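Local coordinates for YcgJ protein (Bacillus subtilis, PDB 1XXL) that is probably an S-adenosylmethionine-dependent methyltransferase of the Rossmann-like class, its methyl acceptor unknown, at residues Ile178-Trp183 with Gly220-Phe225; Arg209-Ile214 with Cys226-Leu231. All blocks are in the same frame, centred on the assembly; numbering follows the deposited sequence.

Contact 1: Ile178-Trp183 with Gly220-Phe225; sequences IQYDSW and GQPISF
Phe225 turns one ring face to Ile178 and the edge of its ring to Trp183. Its CG occupies the crowded position between the backbone N and the carbonyl carbon (chi1 60°), and Ile178 CG2 lies over one ring face, a CH-pi contact 4.0 Å from the centroid. The far edge of the ring, led by CZ, meets the six-membered ring of Trp183 in a T-shaped stack, planes 83° apart. In the backbone, Ile178 and Phe225 form an antiparallel hydrogen-bonded pair, Ile178 N to Phe225 O at 2.8 Å and Phe225 N to Ile178 O at 3.1 Å. Tyr180, with CG anti to its backbone N (chi1 175°), lays a ring face against Pro222, whose CB stands over the ring centre, 3.8 Å from the centroid; Tyr180 OH is hydrogen-bonded to Glu194 OE2. Tyr180 N donates to Ile223 O at 3.0 Å, from above the carbonyl plane, and a water links the same oxygen to Asp181 N. An alanine in place of Tyr180 would probably leave Pro222 without its aromatic cover and Glu194 without its phenol partner. Strand 166-179 passes into helix 180-187 beside the bulged start of strand 222-236, with helix 191-202 against Tyr180 and Pro222 and helix 131-144 against Trp183 and Phe225.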
ATOM      1  N   ILE A 178      10.146   3.603 -11.390  1.00 12.02           N
ATOM      2  CA  ILE A 178      10.816   4.435 -10.400  1.00 13.24           C
ATOM      3  C   ILE A 178      11.998   5.137 -11.070  1.00 13.49           C
ATOM      4  O   ILE A 178      12.874   4.486 -11.637  1.00 13.76           O
ATOM      5  CB  ILE A 178      11.268   3.628  -9.154  1.00 13.28           C
ATOM      6  CG1 ILE A 178      10.055   3.302  -8.258  1.00 16.28           C
ATOM      7  CG2 ILE A 178      12.222   4.450  -8.286  1.00 13.41           C
ATOM      8  CD1 ILE A 178       9.526   2.036  -8.499  1.00 20.61           C
ATOM      9  N   GLN A 179      11.972   6.467 -11.028  1.00 13.39           N
ATOM     10  CA  GLN A 179      13.078   7.291 -11.457  1.00 13.94           C
ATOM     11  C   GLN A 179      14.024   7.419 -10.263  1.00 14.66           C
ATOM     12  O   GLN A 179      13.679   7.979  -9.234  1.00 13.20           O
ATOM     13  CB  GLN A 179      12.594   8.664 -11.941  1.00 13.98           C
ATOM     14  CG  GLN A 179      11.583   8.630 -13.124  1.00 13.08           C
ATOM     15  CD  GLN A 179      12.053   7.837 -14.354  1.00 12.56           C
ATOM     16  OE1 GLN A 179      11.299   7.012 -14.926  1.00 15.37           O
ATOM     17  NE2 GLN A 179      13.293   8.048 -14.747  1.00  9.85           N
ATOM     18  N   TYR A 180      15.208   6.841 -10.418  1.00 15.96           N
ATOM     19  CA  TYR A 180      16.138   6.634  -9.323  1.00 17.40           C
ATOM     20  C   TYR A 180      16.515   7.918  -8.556  1.00 18.06           C
ATOM     21  O   TYR A 180      16.464   7.943  -7.308  1.00 17.73           O
ATOM     22  CB  TYR A 180      17.397   5.931  -9.860  1.00 17.42           C
ATOM     23  CG  TYR A 180      18.450   5.804  -8.798  1.00 17.90           C
ATOM     24  CD1 TYR A 180      19.500   6.719  -8.717  1.00 18.97           C
ATOM     25  CD2 TYR A 180      18.363   4.807  -7.828  1.00 18.74           C
ATOM     26  CE1 TYR A 180      20.452   6.627  -7.709  1.00 18.81           C
ATOM     27  CE2 TYR A 180      19.322   4.706  -6.805  1.00 18.52           C
ATOM     28  CZ  TYR A 180      20.351   5.615  -6.760  1.00 17.87           C
ATOM     29  OH  TYR A 180      21.282   5.520  -5.761  1.00 18.25           O
ATOM     30  N   ASP A 181      16.855   8.985  -9.283  1.00 19.07           N
ATOM     31  CA  ASP A 181      17.371  10.214  -8.645  1.00 20.39           C
ATOM     32  C   ASP A 181      16.315  10.780  -7.735  1.00 21.01           C
ATOM     33  O   ASP A 181      16.580  11.189  -6.608  1.00 21.74           O
ATOM     34  CB  ASP A 181      17.745  11.287  -9.666  1.00 21.38           C
ATOM     35  CG  ASP A 181      19.131  11.085 -10.290  1.00 26.95           C
ATOM     36  OD1 ASP A 181      20.009  10.351  -9.735  1.00 30.47           O
ATOM     37  OD2 ASP A 181      19.340  11.707 -11.372  1.00 34.27           O
ATOM     38  N   SER A 182      15.098  10.797  -8.240  1.00 21.42           N
ATOM     39  CA  SER A 182      13.964  11.319  -7.505  1.00 21.39           C
ATOM     40  C   SER A 182      13.617  10.447  -6.290  1.00 20.90           C
ATOM     41  O   SER A 182      13.336  10.952  -5.214  1.00 19.74           O
ATOM     42  CB  SER A 182      12.796  11.429  -8.473  1.00 21.97           C
ATOM     43  OG  SER A 182      11.599  11.627  -7.780  1.00 26.00           O
ATOM     44  N   TRP A 183      13.658   9.135  -6.475  1.00 20.70           N
ATOM     45  CA  TRP A 183      13.404   8.161  -5.411  1.00 21.26           C
ATOM     46  C   TRP A 183      14.384   8.306  -4.235  1.00 21.71           C
ATOM     47  O   TRP A 183      13.992   8.231  -3.083  1.00 22.11           O
ATOM     48  CB  TRP A 183      13.542   6.774  -6.040  1.00 19.70           C
ATOM     49  CG  TRP A 183      13.179   5.600  -5.211  1.00 18.53           C
ATOM     50  CD1 TRP A 183      11.950   5.263  -4.780  1.00 18.10           C
ATOM     51  CD2 TRP A 183      14.056   4.560  -4.789  1.00 16.22           C
ATOM     52  NE1 TRP A 183      12.002   4.082  -4.096  1.00 17.38           N
ATOM     53  CE2 TRP A 183      13.291   3.638  -4.077  1.00 15.63           C
ATOM     54  CE3 TRP A 183      15.435   4.337  -4.925  1.00 16.75           C
ATOM     55  CZ2 TRP A 183      13.836   2.482  -3.521  1.00 17.75           C
ATOM     56  CZ3 TRP A 183      15.979   3.209  -4.371  1.00 18.11           C
ATOM     57  CH2 TRP A 183      15.181   2.286  -3.668  1.00 17.52           C
ATOM     58  N   GLY A 220      27.782   2.860 -13.795  1.00 24.93           N
ATOM     59  CA  GLY A 220      27.074   2.181 -12.710  1.00 24.11           C
ATOM     60  C   GLY A 220      26.073   3.015 -11.948  1.00 23.19           C
ATOM     61  O   GLY A 220      25.405   2.499 -11.069  1.00 23.71           O
ATOM     62  N   GLN A 221      25.961   4.301 -12.260  1.00 22.40           N
ATOM     63  CA  GLN A 221      24.986   5.169 -11.593  1.00 21.40           C
ATOM     64  C   GLN A 221      23.582   4.738 -12.065  1.00 20.17           C
ATOM     65  O   GLN A 221      23.325   4.703 -13.276  1.00 19.45           O
ATOM     66  CB  GLN A 221      25.252   6.638 -11.920  1.00 22.18           C
ATOM     67  CG  GLN A 221      24.299   7.640 -11.262  1.00 23.80           C
ATOM     68  CD  GLN A 221      24.492   7.771  -9.756  1.00 28.50           C
ATOM     69  OE1 GLN A 221      25.454   7.246  -9.186  1.00 30.92           O
ATOM     70  NE2 GLN A 221      23.571   8.485  -9.104  1.00 29.63           N
ATOM     71  N   PRO A 222      22.697   4.335 -11.122  1.00 18.45           N
ATOM     72  CA  PRO A 222      21.390   3.840 -11.568  1.00 17.42           C
ATOM     73  C   PRO A 222      20.518   4.943 -12.145  1.00 15.69           C
ATOM     74  O   PRO A 222      20.634   6.102 -11.744  1.00 14.70           O
ATOM     75  CB  PRO A 222      20.784   3.252 -10.295  1.00 16.87           C
ATOM     76  CG  PRO A 222      21.966   3.080  -9.354  1.00 18.46           C
ATOM     77  CD  PRO A 222      22.830   4.238  -9.660  1.00 17.98           C
ATOM     78  N   ILE A 223      19.653   4.560 -13.083  1.00 14.47           N
ATOM     79  CA  ILE A 223      18.748   5.486 -13.736  1.00 13.55           C
ATOM     80  C   ILE A 223      17.304   5.209 -13.361  1.00 12.50           C
ATOM     81  O   ILE A 223      16.573   6.123 -12.974  1.00 12.15           O
ATOM     82  CB  ILE A 223      18.946   5.420 -15.261  1.00 13.54           C
ATOM     83  CG1 ILE A 223      20.312   6.022 -15.608  1.00 14.32           C
ATOM     84  CG2 ILE A 223      17.842   6.180 -15.988  1.00 13.30           C
ATOM     85  CD1 ILE A 223      20.797   5.676 -16.998  1.00 14.91           C
ATOM     86  N   SER A 224      16.885   3.954 -13.493  1.00 11.88           N
ATOM     87  CA  SER A 224      15.510   3.587 -13.223  1.00 11.90           C
ATOM     88  C   SER A 224      15.361   2.099 -12.918  1.00 11.28           C
ATOM     89  O   SER A 224      16.252   1.295 -13.196  1.00 10.92           O
ATOM     90  CB  SER A 224      14.612   3.979 -14.410  1.00 12.13           C
ATOM     91  OG  SER A 224      14.991   3.299 -15.586  1.00 13.17           O
ATOM     92  N   PHE A 225      14.227   1.755 -12.333  1.00 10.86           N
ATOM     93  CA  PHE A 225      13.830   0.355 -12.156  1.00 10.92           C
ATOM     94  C   PHE A 225      12.325   0.319 -11.991  1.00 10.59           C
ATOM     95  O   PHE A 225      11.701   1.370 -11.890  1.00  9.81           O
ATOM     96  CB  PHE A 225      14.572  -0.311 -10.981  1.00 10.68           C
ATOM     97  CG  PHE A 225      14.347   0.348  -9.637  1.00  9.81           C
ATOM     98  CD1 PHE A 225      13.300  -0.050  -8.816  1.00 10.30           C
ATOM     99  CD2 PHE A 225      15.204   1.353  -9.184  1.00 11.79           C
ATOM    100  CE1 PHE A 225      13.106   0.547  -7.578  1.00 11.28           C
ATOM    101  CE2 PHE A 225      15.020   1.943  -7.947  1.00 12.07           C
ATOM    102  CZ  PHE A 225      13.955   1.551  -7.148  1.00 10.87           C
TER
HETATM  103  O   HOH W   1      17.076   8.713 -12.497  1.00 16.61           O

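Contact 2: Arg209-Ile214 with Cys226-Leu231; sequences RDTFCI and CLKAIL
Thr211, the last residue of helix 206-211, offers its carbonyl oxygen to the ammonium group of Lys228, with NZ 3.1 Å from O and in the carbonyl plane. The lysine chain folds to get there: after CG, it bends at chi2 (-51°) and again at chi3 (-77°), which carries CD and CE past the same oxygen. Asn175 OD1 is a second acceptor for NZ, so the ammonium bridges the helix end and strand 166-179. Thr211 CG2 also sits over the centre of the neighbouring Phe212 ring.

Phe212 leaves the helical conformation and makes the backbone hydrogen bond across the contact. Its carbonyl oxygen takes the N-H of Cys226 in a nearly straight bond, N to O 2.8 Å, the donor standing above the carbonyl plane. Cys226 O in turn lies in the plane of the Phe212 ring at its edge, 3.4 Å from CD1, while Lys228 CG passes CE1 at 4.1 Å, the two side chains crossing at about a right angle.

Cys213 follows with positive phi (49°) as the C-prime residue of a Schellman motif, closed by Ile214 N bonding to Arg209 O at 3.2 Å and, weakly, by Cys213 N to Asp210 O. Its CB packs against Cys226 SG at 3.8 Å; the two sulfurs, 3.9 Å apart, are not joined by a disulfide.

The turn that ends helix 206-211 is held to strand 222-236 close to where this strand pairs with strand 166-179, and helix 131-144 packs against the turn through Leu133, Phe136 and Val137.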
ATOM      1  N   ARG A 209      17.505  -8.155 -12.960  1.00 16.75           N
ATOM      2  CA  ARG A 209      17.587  -7.099 -13.950  1.00 18.53           C
ATOM      3  C   ARG A 209      16.401  -7.105 -14.926  1.00 18.03           C
ATOM      4  O   ARG A 209      15.905  -6.044 -15.315  1.00 17.16           O
ATOM      5  CB  ARG A 209      18.891  -7.235 -14.716  1.00 18.42           C
ATOM      6  CG  ARG A 209      20.102  -6.728 -13.970  1.00 20.95           C
ATOM      7  CD  ARG A 209      21.365  -7.359 -14.560  1.00 25.10           C
ATOM      8  NE  ARG A 209      22.391  -6.380 -14.918  1.00 33.15           N
ATOM      9  CZ  ARG A 209      23.301  -5.859 -14.083  1.00 35.42           C
ATOM     10  NH1 ARG A 209      23.358  -6.228 -12.811  1.00 36.67           N
ATOM     11  NH2 ARG A 209      24.184  -4.961 -14.547  1.00 35.55           N
ATOM     12  N   ASP A 210      15.965  -8.304 -15.324  1.00 18.56           N
ATOM     13  CA  ASP A 210      14.788  -8.480 -16.185  1.00 17.84           C
ATOM     14  C   ASP A 210      13.499  -8.170 -15.418  1.00 16.83           C
ATOM     15  O   ASP A 210      12.691  -7.362 -15.843  1.00 16.70           O
ATOM     16  CB  ASP A 210      14.776  -9.926 -16.730  1.00 19.27           C
ATOM     17  CG  ASP A 210      13.582 -10.216 -17.677  1.00 22.99           C
ATOM     18  OD1 ASP A 210      13.222  -9.333 -18.514  1.00 30.26           O
ATOM     19  OD2 ASP A 210      13.005 -11.344 -17.586  1.00 29.84           O
ATOM     20  N   THR A 211      13.316  -8.806 -14.271  1.00 14.93           N
ATOM     21  CA  THR A 211      12.093  -8.658 -13.497  1.00 14.52           C
ATOM     22  C   THR A 211      11.864  -7.216 -13.061  1.00 13.24           C
ATOM     23  O   THR A 211      10.748  -6.727 -13.112  1.00 12.78           O
ATOM     24  CB  THR A 211      12.131  -9.563 -12.242  1.00 14.40           C
ATOM     25  OG1 THR A 211      12.203 -10.937 -12.657  1.00 16.14           O
ATOM     26  CG2 THR A 211      10.888  -9.366 -11.378  1.00 14.33           C
ATOM     27  N   PHE A 212      12.918  -6.540 -12.619  1.00 12.54           N
ATOM     28  CA  PHE A 212      12.778  -5.189 -12.065  1.00 12.48           C
ATOM     29  C   PHE A 212      13.251  -4.083 -13.022  1.00 11.86           C
ATOM     30  O   PHE A 212      13.471  -2.962 -12.593  1.00 10.32           O
ATOM     31  CB  PHE A 212      13.466  -5.087 -10.684  1.00 11.31           C
ATOM     32  CG  PHE A 212      12.923  -6.067  -9.676  1.00 12.21           C
ATOM     33  CD1 PHE A 212      11.637  -5.931  -9.189  1.00 10.49           C
ATOM     34  CD2 PHE A 212      13.677  -7.162  -9.259  1.00 10.71           C
ATOM     35  CE1 PHE A 212      11.135  -6.829  -8.284  1.00 11.92           C
ATOM     36  CE2 PHE A 212      13.163  -8.071  -8.357  1.00 10.59           C
ATOM     37  CZ  PHE A 212      11.901  -7.901  -7.869  1.00 10.81           C
ATOM     38  N   CYS A 213      13.410  -4.417 -14.307  1.00 12.23           N
ATOM     39  CA  CYS A 213      13.637  -3.437 -15.364  1.00 12.30           C
ATOM     40  C   CYS A 213      14.734  -2.444 -15.001  1.00 12.82           C
ATOM     41  O   CYS A 213      14.550  -1.234 -15.084  1.00 13.21           O
ATOM     42  CB  CYS A 213      12.354  -2.684 -15.650  1.00 12.09           C
ATOM     43  SG  CYS A 213      10.957  -3.751 -16.017  1.00 14.45           S
ATOM     44  N   ILE A 214      15.884  -2.966 -14.605  1.00 13.77           N
ATOM     45  CA  ILE A 214      16.963  -2.145 -14.084  1.00 14.57           C
ATOM     46  C   ILE A 214      17.711  -1.464 -15.222  1.00 14.88           C
ATOM     47  O   ILE A 214      18.221  -2.116 -16.141  1.00 14.79           O
ATOM     48  CB  ILE A 214      17.916  -2.972 -13.194  1.00 14.23           C
ATOM     49  CG1 ILE A 214      17.171  -3.481 -11.972  1.00 14.88           C
ATOM     50  CG2 ILE A 214      19.113  -2.132 -12.705  1.00 14.92           C
ATOM     51  CD1 ILE A 214      18.037  -4.435 -11.060  1.00 15.70           C
ATOM     52  N   CYS A 226      11.747  -0.870 -11.989  1.00 10.29           N
ATOM     53  CA  CYS A 226      10.328  -1.020 -11.764  1.00 12.01           C
ATOM     54  C   CYS A 226      10.066  -1.932 -10.597  1.00 12.08           C
ATOM     55  O   CYS A 226      10.734  -2.950 -10.427  1.00 12.71           O
ATOM     56  CB  CYS A 226       9.620  -1.600 -12.987  1.00 12.26           C
ATOM     57  SG  CYS A 226       9.497  -0.485 -14.431  1.00 16.22           S
ATOM     58  N   LEU A 227       9.065  -1.566  -9.819  1.00 12.07           N
ATOM     59  CA  LEU A 227       8.515  -2.405  -8.793  1.00 13.03           C
ATOM     60  C   LEU A 227       7.285  -3.104  -9.387  1.00 12.93           C
ATOM     61  O   LEU A 227       6.769  -2.684 -10.419  1.00 12.64           O
ATOM     62  CB  LEU A 227       8.131  -1.573  -7.575  1.00 13.30           C
ATOM     63  CG  LEU A 227       9.098  -1.387  -6.393  1.00 15.80           C
ATOM     64  CD1 LEU A 227      10.540  -1.765  -6.607  1.00 17.22           C
ATOM     65  CD2 LEU A 227       8.973  -0.031  -5.759  1.00 14.60           C
ATOM     66  N   LYS A 228       6.855  -4.197  -8.750  1.00 12.16           N
ATOM     67  CA  LYS A 228       5.660  -4.938  -9.176  1.00 12.42           C
ATOM     68  C   LYS A 228       4.467  -4.519  -8.333  1.00 11.64           C
ATOM     69  O   LYS A 228       4.456  -4.741  -7.124  1.00 12.40           O
ATOM     70  CB  LYS A 228       5.873  -6.446  -9.013  1.00 13.02           C
ATOM     71  CG  LYS A 228       7.216  -6.974  -9.465  1.00 15.04           C
ATOM     72  CD  LYS A 228       7.588  -6.528 -10.857  1.00 18.17           C
ATOM     73  CE  LYS A 228       6.871  -7.288 -11.895  1.00 20.47           C
ATOM     74  NZ  LYS A 228       7.624  -7.117 -13.201  1.00 22.70           N
ATOM     75  N   ALA A 229       3.467  -3.922  -8.965  1.00 11.10           N
ATOM     76  CA  ALA A 229       2.326  -3.347  -8.251  1.00 10.45           C
ATOM     77  C   ALA A 229       1.084  -4.086  -8.615  1.00  9.58           C
ATOM     78  O   ALA A 229       0.997  -4.678  -9.694  1.00  8.56           O
ATOM     79  CB  ALA A 229       2.186  -1.895  -8.594  1.00 10.87           C
ATOM     80  N   ILE A 230       0.118  -4.062  -7.702  1.00  9.35           N
ATOM     81  CA  ILE A 230      -1.148  -4.733  -7.911  1.00  8.77           C
ATOM     82  C   ILE A 230      -2.288  -4.024  -7.171  1.00  8.67           C
ATOM     83  O   ILE A 230      -2.068  -3.371  -6.160  1.00  8.03           O
ATOM     84  CB  ILE A 230      -1.012  -6.222  -7.465  1.00  9.18           C
ATOM     85  CG1 ILE A 230      -2.166  -7.062  -8.004  1.00  9.16           C
ATOM     86  CG2 ILE A 230      -0.835  -6.292  -5.948  1.00  8.76           C
ATOM     87  CD1 ILE A 230      -2.012  -8.599  -7.764  1.00 10.18           C
ATOM     88  N   LEU A 231      -3.506  -4.158  -7.691  1.00  8.64           N
ATOM     89  CA  LEU A 231      -4.711  -3.949  -6.901  1.00  8.84           C
ATOM     90  C   LEU A 231      -5.347  -5.295  -6.704  1.00  9.04           C
ATOM     91  O   LEU A 231      -5.701  -5.986  -7.683  1.00  9.17           O
ATOM     92  CB  LEU A 231      -5.714  -3.010  -7.563  1.00  9.01           C
ATOM     93  CG  LEU A 231      -7.117  -2.987  -6.903  1.00  8.81           C
ATOM     94  CD1 LEU A 231      -7.058  -2.517  -5.471  1.00  7.38           C
ATOM     95  CD2 LEU A 231      -8.087  -2.078  -7.692  1.00 10.19           C
TER

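Overall arrangement
Contacts 1 and 2 lie with their centres about 13 Å apart, on the same side of the chain's centre, and share strand 222-236: residues 222-225 of it serve the first, and 226-231 follow directly in the second. Along the chain the order is 178-183, 209-214, 220-225, 226-231, so the two contacts interleave. They also touch, Phe225 CB lying 3.3 Å from Phe212 O and Ile178 CD1 3.5 Å from Leu227 CD2. Helix 131-144 packs against both. Together they tie the helical region after strand 166-179 to the antiparallel part of the mixed sheet, away from the annotated S-adenosylmethionine-binding residues.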